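Long-range contacts in uncharacterized protein (PDB 4Q68), which probably acts as an N-acetylmuramoyl-L-alanine amidase of the NlpC/P60 type, cutting between sugar and peptide in bacterial cell-wall fragments: residues I120-S125 against T181-L186; I176-T181 against R234-K239; L44-L49 against K73-D78; E30-N35 against D69-I74. All coordinates share one frame; numbering follows the deposited sequence.

In the fold
From the N terminus, interaction 4 opens first, at residues 30-35 of the loop before helix 41-53, and interaction 3 opens on that helix; both close on helix 64-75, where they share Lys73 and Ile74, and so tie loop and helix 41-53 onto it. Interactions 1 and 2 follow in series. Interaction 1 joins residues 120-125 to the turn 181-186, and interaction 2 joins strand 176-181 to strand 230-238 near the C terminus; the two cross along the chain, meeting at Thr181, whose carbonyl binds a sodium ion. Interactions 2 and 3 touch through Ile176 and Met238 of the sheet against Val45 and Leu49, which seats helix 41-53 on the sheet.

Interaction 1: residues I120-S125 against T181-L186; sequences ISYMSS and TNTPGL. With NA (sodium ion), chain C.
Gly185 presses its carbonyl against the start of helix 122-125, and here the contact is tightest. Two successive amides converge on Gly185 O: Ser121 N at 2.9 Å, nearly straight at 172°, and Tyr122 N at 3.0 Å, bent to 138° and coming from above the carbonyl plane. The Ile120 CA-H adds a weaker contact to the same oxygen. Ser121 OG lies 3.5 Å from Gly185 CA, on the side where any other residue would carry its beta carbon, and such a carbon would collide with this hydroxyl. Gly185 is the third residue of a type II beta turn, Thr183 to Leu186, whose positive phi at this place also favours glycine. The turn lies in the connection between the antiparallel strands 176-181 and 188-197, and the loop 181-186 curls around a sodium ion held by Thr181 O at 2.5 Å, Thr183 O at 2.6 Å and Leu186 O at 2.2 Å. Three waters complete the six ligands on the solvent side of the loop. Across these segments the packing is looser around the Tyr122 ring, whose CG is anti to the backbone N (chi1 -171°). That torsion directs the ring along the turn, with Pro184 O in its plane at the edge, 3.6 Å from Tyr122 CD2. Further out, Thr183 CG2 stands 4.0 Å from Tyr122 CE2, and the exposed Pro184 ring skirts the contact without closing on it.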
# COMPACT_ATOMS: atom_id res chain seq x y z
N ILE A 120 -0.08 -15.71 4.51
CA ILE A 120 -1.15 -14.75 4.67
C ILE A 120 -2.41 -15.46 5.13
O ILE A 120 -2.89 -16.37 4.48
CB ILE A 120 -1.36 -13.95 3.36
CG1 ILE A 120 -0.12 -13.10 3.05
CG2 ILE A 120 -2.59 -13.07 3.47
CD1 ILE A 120 -0.13 -12.40 1.69
N SER A 121 -2.92 -15.03 6.27
CA SER A 121 -4.09 -15.63 6.91
C SER A 121 -4.73 -14.76 7.99
O SER A 121 -5.66 -15.22 8.66
CB SER A 121 -3.72 -16.98 7.54
OG SER A 121 -2.77 -16.79 8.56
N TYR A 122 -4.27 -13.53 8.19
CA TYR A 122 -4.69 -12.75 9.37
C TYR A 122 -6.19 -12.52 9.43
O TYR A 122 -6.81 -12.66 10.49
CB TYR A 122 -3.94 -11.42 9.40
CG TYR A 122 -4.13 -10.64 10.66
CD1 TYR A 122 -5.20 -9.78 10.81
CD2 TYR A 122 -3.23 -10.75 11.70
CE1 TYR A 122 -5.39 -9.05 11.98
CE2 TYR A 122 -3.41 -10.03 12.88
CZ TYR A 122 -4.49 -9.19 13.01
OH TYR A 122 -4.69 -8.45 14.16
N MSE A 123 -6.79 -12.12 8.32
CA MSE A 123 -8.19 -11.71 8.35
C MSE A 123 -9.12 -12.87 8.65
O MSE A 123 -9.98 -12.75 9.52
CB MSE A 123 -8.57 -11.04 7.03
CG MSE A 123 -7.80 -9.75 6.79
SE MSE A 123 -8.22 -8.91 5.11
CE MSE A 123 -9.94 -8.16 5.56
N SER A 124 -8.97 -14.00 7.96
CA SER A 124 -9.83 -15.14 8.26
C SER A 124 -9.55 -15.71 9.64
O SER A 124 -10.43 -16.30 10.25
CB SER A 124 -9.73 -16.23 7.22
OG SER A 124 -8.50 -16.91 7.31
N SER A 125 -8.33 -15.56 10.13
CA SER A 125 -7.95 -16.02 11.47
C SER A 125 -8.55 -15.17 12.57
O SER A 125 -8.70 -15.63 13.71
CB SER A 125 -6.43 -16.03 11.63
OG SER A 125 -5.84 -17.03 10.81
N THR A 181 6.20 -7.07 7.53
CA THR A 181 5.99 -7.27 8.95
C THR A 181 6.08 -8.72 9.37
O THR A 181 5.67 -9.62 8.65
CB THR A 181 4.64 -6.69 9.39
OG1 THR A 181 4.50 -6.92 10.79
CG2 THR A 181 3.47 -7.31 8.64
N ASN A 182 6.58 -8.94 10.59
CA ASN A 182 6.61 -10.27 11.18
C ASN A 182 5.33 -10.65 11.93
O ASN A 182 5.27 -11.71 12.53
CB ASN A 182 7.87 -10.51 12.02
CG ASN A 182 7.95 -9.62 13.23
OD1 ASN A 182 6.95 -9.12 13.73
ND2 ASN A 182 9.16 -9.42 13.72
N THR A 183 4.30 -9.82 11.88
CA THR A 183 3.01 -10.21 12.43
C THR A 183 2.57 -11.51 11.76
O THR A 183 2.51 -11.58 10.54
CB THR A 183 1.98 -9.10 12.20
OG1 THR A 183 2.33 -7.99 13.03
CG2 THR A 183 0.57 -9.57 12.51
N PRO A 184 2.23 -12.54 12.56
CA PRO A 184 1.80 -13.80 11.94
C PRO A 184 0.58 -13.61 11.06
O PRO A 184 -0.42 -13.01 11.46
CB PRO A 184 1.51 -14.69 13.15
CG PRO A 184 2.46 -14.19 14.18
CD PRO A 184 2.46 -12.70 14.01
N GLY A 185 0.65 -14.17 9.86
CA GLY A 185 -0.45 -14.15 8.92
C GLY A 185 -0.60 -12.85 8.14
O GLY A 185 -1.55 -12.75 7.35
N LEU A 186 0.29 -11.89 8.32
CA LEU A 186 0.17 -10.60 7.64
C LEU A 186 1.47 -10.29 6.93
O LEU A 186 2.53 -10.42 7.51
CB LEU A 186 -0.15 -9.51 8.66
CG LEU A 186 -0.42 -8.13 8.08
CD1 LEU A 186 -1.63 -8.11 7.14
CD2 LEU A 186 -0.59 -7.13 9.21
NA NA C . 4.12 -11.58 8.54
O HOH W 1 3.07 -13.72 7.81
O HOH W 2 5.78 -13.05 9.49
O HOH W 3 5.21 -12.13 6.46

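Interaction 2: residues I176-T181 against R234-K239; sequences IIAITT and RVLRMK. With NA (sodium ion), chain C.
Ile177 and Val235 lie on one face of the sheet at this strand pair, Ile176, Ala178, Arg234 and Leu236 on the other, and the flat peptide groups join edge to edge between them. Four backbone hydrogen bonds tie the antiparallel strands: Ile176 N to Leu236 O (2.8 Å) with Leu236 N to Ile176 O in return, and Ala178 N to Arg234 O (2.9 Å) with Arg234 N to Ala178 O in return. Ile177 and Val235 form the non-hydrogen-bonded pair; their side chains run side by side, with Ile177 CD1 4.0 Å from Val235 CG2. On the opposite face Ile176 CB rests 4.1 Å from Leu236 CB, and Leu236 CD2 reaches Ala178 CB at 4.3 Å. Thr180 CG2 crosses Arg234 CG at 4.0 Å, roughly at a right angle. Beyond this apolar stem Arg234 bends at chi3 (68°), and its guanidinium forms a salt bridge with Asp106, while Thr180 OG1 bonds Thr231 OG1. Along its other edge strand 176-181 pairs with strand 188-197. Helices 41-53 and 91-100 cover the Ile176, Ala178, Arg234 and Leu236 face, giving the buried antiparallel sheet backed by helices that marks the papain-like NlpC/P60 fold.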
# COMPACT_ATOMS: atom_id res chain seq x y z
N ILE A 176 6.46 3.69 -4.39
CA ILE A 176 5.56 3.23 -3.35
C ILE A 176 6.30 2.23 -2.47
O ILE A 176 6.90 1.26 -2.96
CB ILE A 176 4.31 2.59 -3.99
CG1 ILE A 176 3.52 3.65 -4.76
CG2 ILE A 176 3.45 1.93 -2.93
CD1 ILE A 176 2.52 3.08 -5.74
N ILE A 177 6.26 2.48 -1.17
CA ILE A 177 6.95 1.67 -0.18
C ILE A 177 5.90 0.89 0.61
O ILE A 177 4.99 1.49 1.17
CB ILE A 177 7.76 2.56 0.77
CG1 ILE A 177 8.75 3.46 0.01
CG2 ILE A 177 8.45 1.71 1.84
CD1 ILE A 177 9.75 2.72 -0.87
N ALA A 178 6.05 -0.43 0.66
CA ALA A 178 5.22 -1.30 1.48
C ALA A 178 6.11 -1.92 2.54
O ALA A 178 7.11 -2.56 2.21
CB ALA A 178 4.57 -2.39 0.62
N ILE A 179 5.80 -1.68 3.80
CA ILE A 179 6.63 -2.12 4.90
C ILE A 179 6.21 -3.53 5.33
O ILE A 179 5.07 -3.74 5.71
CB ILE A 179 6.56 -1.14 6.08
CG1 ILE A 179 7.08 0.23 5.64
CG2 ILE A 179 7.34 -1.69 7.26
CD1 ILE A 179 7.07 1.31 6.70
N THR A 180 7.14 -4.47 5.22
CA THR A 180 6.89 -5.86 5.53
C THR A 180 6.92 -6.06 7.05
O THR A 180 7.56 -5.30 7.77
CB THR A 180 7.91 -6.77 4.81
OG1 THR A 180 9.24 -6.41 5.17
CG2 THR A 180 7.79 -6.62 3.31
N THR A 181 6.20 -7.07 7.53
CA THR A 181 5.99 -7.27 8.95
C THR A 181 6.08 -8.72 9.37
O THR A 181 5.67 -9.62 8.65
CB THR A 181 4.64 -6.69 9.39
OG1 THR A 181 4.50 -6.92 10.79
CG2 THR A 181 3.47 -7.31 8.64
N ARG A 234 9.02 -3.70 0.51
CA ARG A 234 8.85 -3.90 -0.91
C ARG A 234 8.75 -2.51 -1.55
O ARG A 234 8.19 -1.59 -0.95
CB ARG A 234 7.61 -4.74 -1.23
CG ARG A 234 7.69 -6.15 -0.65
CD ARG A 234 6.50 -7.01 -0.97
NE ARG A 234 6.45 -7.33 -2.40
CZ ARG A 234 5.54 -8.11 -2.97
NH1 ARG A 234 4.55 -8.63 -2.27
NH2 ARG A 234 5.61 -8.38 -4.26
N VAL A 235 9.33 -2.37 -2.74
CA VAL A 235 9.37 -1.12 -3.46
C VAL A 235 8.66 -1.33 -4.80
O VAL A 235 9.05 -2.21 -5.58
CB VAL A 235 10.82 -0.66 -3.70
CG1 VAL A 235 10.86 0.63 -4.49
CG2 VAL A 235 11.56 -0.51 -2.38
N LEU A 236 7.61 -0.55 -5.02
CA LEU A 236 6.80 -0.62 -6.23
C LEU A 236 6.88 0.71 -6.95
O LEU A 236 7.12 1.75 -6.33
CB LEU A 236 5.33 -0.93 -5.92
CG LEU A 236 5.01 -2.18 -5.10
CD1 LEU A 236 5.75 -3.41 -5.60
CD2 LEU A 236 5.24 -1.98 -3.61
N ARG A 237 6.64 0.71 -8.25
CA ARG A 237 6.75 1.92 -9.05
C ARG A 237 5.60 1.99 -10.04
O ARG A 237 5.34 1.03 -10.77
CB ARG A 237 8.09 1.95 -9.76
CG ARG A 237 8.41 3.23 -10.54
CD ARG A 237 9.84 3.25 -11.03
NE ARG A 237 10.75 3.24 -9.90
CZ ARG A 237 11.96 2.70 -9.87
NH1 ARG A 237 12.50 2.13 -10.94
NH2 ARG A 237 12.64 2.74 -8.73
N MSE A 238 4.95 3.13 -10.10
CA MSE A 238 3.93 3.39 -11.11
C MSE A 238 4.46 3.15 -12.51
O MSE A 238 5.59 3.56 -12.82
CB MSE A 238 3.47 4.85 -11.01
CG MSE A 238 2.41 5.23 -12.01
SE MSE A 238 1.89 7.09 -11.97
CE MSE A 238 3.58 7.83 -12.64
N LYS A 239 3.63 2.53 -13.34
CA LYS A 239 3.90 2.41 -14.76
C LYS A 239 2.70 3.05 -15.47
O LYS A 239 1.58 2.61 -15.32
CB LYS A 239 4.11 0.94 -15.14
CG LYS A 239 4.48 0.72 -16.60
CD LYS A 239 4.78 -0.74 -16.91
CE LYS A 239 5.13 -0.93 -18.38
NZ LYS A 239 5.17 -2.37 -18.77
NA NA C . 4.12 -11.58 8.54
O HOH W 1 3.07 -13.72 7.81
O HOH W 2 5.78 -13.05 9.49
O HOH W 3 5.21 -12.13 6.46

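Interaction 3: residues L44-L49 against K73-D78; sequences LVEYVL and KIRYRD
Glu46 sends CG anti to its carbonyl carbon and runs on extended, while Arg75 starts with CG anti to the backbone N and bends at chi3 (-66°); these torsions place the carboxylate beside the guanidinium where the two side chains cross. Arg75 grips side-on, NE at 2.8 Å and NH2 at 2.9 Å, and both nitrogens meet the single oxygen OE1 of Glu46. That oxygen lies in the guanidinium plane, yet both donors approach it from the same face of the carboxylate, and the two planes stand 34° apart. The other oxygen, Glu46 OE2, accepts from Trp94 NE1 and has a water 2.7 Å away. On the far side of the guanidinium Arg75 NH1 bonds Val33 O. Tyr47 adds a phenol flank: its CE1 is 3.6 Å from Arg75 NH2, its ring turned 72° from the guanidinium, and its OH is engaged by Asn35 N. A leucine in place of Arg75 would probably leave the buried Glu46 carboxylate without its countercharge and Val33 O without its donor. Beneath the ion pair the contact is apolar. Ile74 CD1 nestles 3.7 Å from Leu49 CG, and Ile74 CG2 slides past the Glu46 chain, 3.9 Å from CG; Trp94 of helix 91-100 touches both Leu49 and Ile74. The pairing joins the end of helix 64-75 to helix 41-53, which probably corresponds to the core helix that packs on the sheet in the papain-like NlpC/P60 fold.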
# COMPACT_ATOMS: atom_id res chain seq x y z
N LEU A 44 -4.24 6.78 1.26
CA LEU A 44 -3.40 7.86 0.75
C LEU A 44 -2.68 7.41 -0.52
O LEU A 44 -2.69 8.09 -1.54
CB LEU A 44 -2.36 8.27 1.79
CG LEU A 44 -1.32 9.25 1.26
CD1 LEU A 44 -1.92 10.58 0.84
CD2 LEU A 44 -0.27 9.47 2.32
N VAL A 45 -2.00 6.27 -0.45
CA VAL A 45 -1.27 5.78 -1.60
C VAL A 45 -2.21 5.54 -2.80
O VAL A 45 -1.88 5.87 -3.93
CB VAL A 45 -0.46 4.52 -1.24
CG1 VAL A 45 0.10 3.84 -2.49
CG2 VAL A 45 0.66 4.88 -0.27
N GLU A 46 -3.37 4.95 -2.54
CA GLU A 46 -4.32 4.71 -3.61
C GLU A 46 -4.76 6.00 -4.29
O GLU A 46 -4.81 6.06 -5.52
CB GLU A 46 -5.54 3.94 -3.09
CG GLU A 46 -5.19 2.53 -2.66
CD GLU A 46 -6.39 1.70 -2.27
OE1 GLU A 46 -7.31 2.25 -1.62
OE2 GLU A 46 -6.39 0.49 -2.63
N TYR A 47 -5.08 7.03 -3.51
CA TYR A 47 -5.52 8.29 -4.12
C TYR A 47 -4.39 8.95 -4.90
O TYR A 47 -4.63 9.52 -5.97
CB TYR A 47 -6.04 9.29 -3.07
CG TYR A 47 -7.23 8.81 -2.26
CD1 TYR A 47 -8.30 8.15 -2.85
CD2 TYR A 47 -7.28 9.03 -0.89
CE1 TYR A 47 -9.39 7.73 -2.09
CE2 TYR A 47 -8.34 8.60 -0.12
CZ TYR A 47 -9.40 7.94 -0.72
OH TYR A 47 -10.47 7.48 0.02
N VAL A 48 -3.17 8.90 -4.37
CA VAL A 48 -2.04 9.50 -5.06
C VAL A 48 -1.76 8.78 -6.37
O VAL A 48 -1.56 9.41 -7.42
CB VAL A 48 -0.81 9.53 -4.15
CG1 VAL A 48 0.42 9.98 -4.92
CG2 VAL A 48 -1.06 10.48 -2.96
N LEU A 49 -1.73 7.45 -6.34
CA LEU A 49 -1.51 6.67 -7.54
C LEU A 49 -2.63 6.90 -8.55
O LEU A 49 -2.38 7.06 -9.74
CB LEU A 49 -1.39 5.18 -7.17
CG LEU A 49 -1.14 4.21 -8.33
CD1 LEU A 49 0.14 4.51 -9.10
CD2 LEU A 49 -1.11 2.79 -7.79
N LYS A 73 -9.63 0.65 -10.38
CA LYS A 73 -8.74 -0.39 -10.90
C LYS A 73 -7.58 -0.69 -9.95
O LYS A 73 -7.06 -1.81 -9.98
CB LYS A 73 -8.29 -0.13 -12.33
CG LYS A 73 -7.04 0.65 -12.54
CD LYS A 73 -6.72 0.70 -14.03
CE LYS A 73 -5.49 1.51 -14.32
NZ LYS A 73 -5.12 1.39 -15.77
N ILE A 74 -7.21 0.25 -9.10
CA ILE A 74 -6.19 0.07 -8.07
C ILE A 74 -6.74 -0.69 -6.87
O ILE A 74 -6.07 -1.55 -6.30
CB ILE A 74 -5.66 1.45 -7.63
CG1 ILE A 74 -4.87 2.11 -8.76
CG2 ILE A 74 -4.79 1.34 -6.38
CD1 ILE A 74 -4.73 3.60 -8.59
N ARG A 75 -7.94 -0.33 -6.44
CA ARG A 75 -8.45 -0.79 -5.16
C ARG A 75 -9.10 -2.17 -5.23
O ARG A 75 -9.11 -2.89 -4.22
CB ARG A 75 -9.44 0.25 -4.60
CG ARG A 75 -10.11 -0.19 -3.31
CD ARG A 75 -10.89 0.93 -2.67
NE ARG A 75 -10.03 2.01 -2.22
CZ ARG A 75 -10.45 3.23 -1.94
NH1 ARG A 75 -11.73 3.55 -2.03
NH2 ARG A 75 -9.55 4.15 -1.58
N TYR A 76 -9.65 -2.53 -6.39
CA TYR A 76 -10.41 -3.76 -6.57
C TYR A 76 -9.70 -4.70 -7.53
O TYR A 76 -9.05 -4.29 -8.49
CB TYR A 76 -11.82 -3.45 -7.09
CG TYR A 76 -12.60 -2.68 -6.05
CD1 TYR A 76 -13.23 -3.35 -5.01
CD2 TYR A 76 -12.66 -1.30 -6.07
CE1 TYR A 76 -13.89 -2.66 -4.01
CE2 TYR A 76 -13.32 -0.60 -5.08
CZ TYR A 76 -13.94 -1.27 -4.06
OH TYR A 76 -14.58 -0.56 -3.07
N ARG A 77 -9.88 -5.99 -7.28
CA ARG A 77 -9.29 -7.04 -8.09
C ARG A 77 -9.76 -6.91 -9.54
O ARG A 77 -10.96 -7.03 -9.83
CB ARG A 77 -9.69 -8.39 -7.50
CG ARG A 77 -9.11 -9.63 -8.18
CD ARG A 77 -9.45 -10.93 -7.39
NE ARG A 77 -8.81 -10.91 -6.08
CZ ARG A 77 -9.40 -10.63 -4.91
NH1 ARG A 77 -10.72 -10.44 -4.83
NH2 ARG A 77 -8.68 -10.56 -3.80
N ASP A 78 -8.82 -6.63 -10.44
CA ASP A 78 -9.11 -6.37 -11.85
C ASP A 78 -10.15 -5.26 -12.05
O ASP A 78 -10.83 -5.21 -13.06
CB ASP A 78 -9.54 -7.66 -12.55
CG ASP A 78 -8.45 -8.70 -12.52
OD1 ASP A 78 -7.24 -8.36 -12.57
OD2 ASP A 78 -8.81 -9.89 -12.43
O HOH W 4 -7.47 -1.87 -1.76

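Interaction 4: residues E30-N35 against D69-I74; sequences EELVIN and DNLQKI
Residues 30-35, part of the long loop between helix 2-12 and helix 41-53, drape an extended run across one side of helix 64-75, with Leu32 and Ile34 pointing their branches at Leu71. One methyl carries most of the contact: Leu71 CD2 sits against Ile34 CG1 at 3.7 Å and against Leu32 CD1 at 3.9 Å. The two leucines meet at an oblique angle, each with CG anti to its backbone N (chi1 -176° for Leu32, -180° for Leu71), so that their forked ends reach across to one another. Ile34 and Leu71 run past each other in opposite directions, and Leu71 CD2 meets the isoleucine at CG1. Leu32 CD1 also reaches the helix backbone, 4.1 Å from Gln72 CA. Its second methyl, CD2, is 4.2 Å from Gln72 OE1; the NE2 of the same amide bonds Gly79 O. Val33, between the two contacting residues, turns its side chain away from the helix. The same loop residues reach one turn further back along the helix, Leu32 onto Ala68 and Ile34 onto Phe67 and Ala68, while Leu71 packs on Glu46 and Tyr47 from its other partner, helix 41-53. At the start of the 30-35 run, Glu30 is held by a salt bridge to Arg87 and a hydrogen bond to Tyr76. With mostly aliphatic carbons making the contact across these two segments, adhesion here comes from van der Waals and hydrophobic packing, and the directional polar bonds that hold the run go to residues outside them, among them Arg75 to the Val33 carbonyl, besides those of Glu30 and Asn35.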
# COMPACT_ATOMS: atom_id res chain seq x y z
N GLU A 30 -20.50 -3.12 -0.73
CA GLU A 30 -19.21 -2.55 -1.09
C GLU A 30 -19.39 -1.71 -2.35
O GLU A 30 -19.83 -2.21 -3.39
CB GLU A 30 -18.21 -3.67 -1.37
CG GLU A 30 -16.80 -3.18 -1.74
CD GLU A 30 -15.96 -2.65 -0.57
OE1 GLU A 30 -16.20 -3.04 0.60
OE2 GLU A 30 -15.02 -1.86 -0.84
N GLU A 31 -19.06 -0.42 -2.22
CA GLU A 31 -19.11 0.56 -3.31
C GLU A 31 -17.81 1.35 -3.29
O GLU A 31 -17.11 1.35 -2.30
CB GLU A 31 -20.30 1.51 -3.13
CG GLU A 31 -21.65 0.80 -3.14
CD GLU A 31 -22.85 1.73 -3.06
OE1 GLU A 31 -22.70 2.90 -2.67
OE2 GLU A 31 -23.95 1.24 -3.38
N LEU A 32 -17.52 2.04 -4.38
CA LEU A 32 -16.32 2.87 -4.44
C LEU A 32 -16.49 4.10 -3.55
O LEU A 32 -17.35 4.93 -3.80
CB LEU A 32 -16.05 3.31 -5.88
CG LEU A 32 -14.76 4.09 -6.09
CD1 LEU A 32 -13.51 3.26 -5.85
CD2 LEU A 32 -14.74 4.67 -7.49
N VAL A 33 -15.66 4.20 -2.52
CA VAL A 33 -15.69 5.31 -1.57
C VAL A 33 -14.49 6.20 -1.85
O VAL A 33 -13.35 5.76 -1.86
CB VAL A 33 -15.65 4.78 -0.12
CG1 VAL A 33 -15.52 5.92 0.89
CG2 VAL A 33 -16.89 3.94 0.18
N ILE A 34 -14.76 7.49 -2.04
CA ILE A 34 -13.72 8.48 -2.24
C ILE A 34 -13.78 9.48 -1.09
O ILE A 34 -14.74 10.24 -0.98
CB ILE A 34 -13.86 9.18 -3.60
CG1 ILE A 34 -13.83 8.13 -4.72
CG2 ILE A 34 -12.75 10.21 -3.78
CD1 ILE A 34 -14.04 8.70 -6.12
N ASN A 35 -12.78 9.45 -0.23
CA ASN A 35 -12.67 10.38 0.89
C ASN A 35 -11.24 10.87 0.94
O ASN A 35 -10.39 10.32 1.63
CB ASN A 35 -13.07 9.72 2.21
CG ASN A 35 -13.16 10.71 3.35
OD1 ASN A 35 -12.68 11.85 3.23
ND2 ASN A 35 -13.77 10.29 4.45
N ASP A 69 -12.27 5.95 -12.05
CA ASP A 69 -11.99 4.70 -12.76
C ASP A 69 -10.60 4.15 -12.42
O ASP A 69 -10.43 2.94 -12.25
CB ASP A 69 -12.11 4.89 -14.27
CG ASP A 69 -13.56 5.00 -14.75
OD1 ASP A 69 -14.51 4.68 -14.00
OD2 ASP A 69 -13.72 5.40 -15.91
N ASN A 70 -9.61 5.02 -12.32
CA ASN A 70 -8.27 4.58 -11.93
C ASN A 70 -8.24 4.11 -10.49
O ASN A 70 -7.63 3.08 -10.19
CB ASN A 70 -7.25 5.67 -12.19
CG ASN A 70 -6.90 5.75 -13.65
OD1 ASN A 70 -6.80 4.72 -14.31
ND2 ASN A 70 -6.75 6.95 -14.17
N LEU A 71 -8.91 4.81 -9.59
CA LEU A 71 -8.98 4.38 -8.20
C LEU A 71 -9.60 2.99 -8.11
O LEU A 71 -9.12 2.13 -7.36
CB LEU A 71 -9.75 5.38 -7.36
CG LEU A 71 -9.88 5.02 -5.89
CD1 LEU A 71 -8.53 4.97 -5.21
CD2 LEU A 71 -10.81 6.00 -5.20
N GLN A 72 -10.68 2.77 -8.87
CA GLN A 72 -11.35 1.48 -8.86
C GLN A 72 -10.42 0.36 -9.35
O GLN A 72 -10.43 -0.74 -8.80
CB GLN A 72 -12.60 1.57 -9.70
CG GLN A 72 -13.45 0.32 -9.70
CD GLN A 72 -14.74 0.56 -10.45
OE1 GLN A 72 -15.35 1.62 -10.30
NE2 GLN A 72 -15.14 -0.39 -11.29
N LYS A 73 -9.63 0.65 -10.38
CA LYS A 73 -8.74 -0.39 -10.90
C LYS A 73 -7.58 -0.69 -9.95
O LYS A 73 -7.06 -1.81 -9.98
CB LYS A 73 -8.29 -0.13 -12.33
CG LYS A 73 -7.04 0.65 -12.54
CD LYS A 73 -6.72 0.70 -14.03
CE LYS A 73 -5.49 1.51 -14.32
NZ LYS A 73 -5.12 1.39 -15.77
N ILE A 74 -7.21 0.25 -9.10
CA ILE A 74 -6.19 0.07 -8.07
C ILE A 74 -6.74 -0.69 -6.87
O ILE A 74 -6.07 -1.55 -6.30
CB ILE A 74 -5.66 1.45 -7.63
CG1 ILE A 74 -4.87 2.11 -8.76
CG2 ILE A 74 -4.79 1.34 -6.38
CD1 ILE A 74 -4.73 3.60 -8.59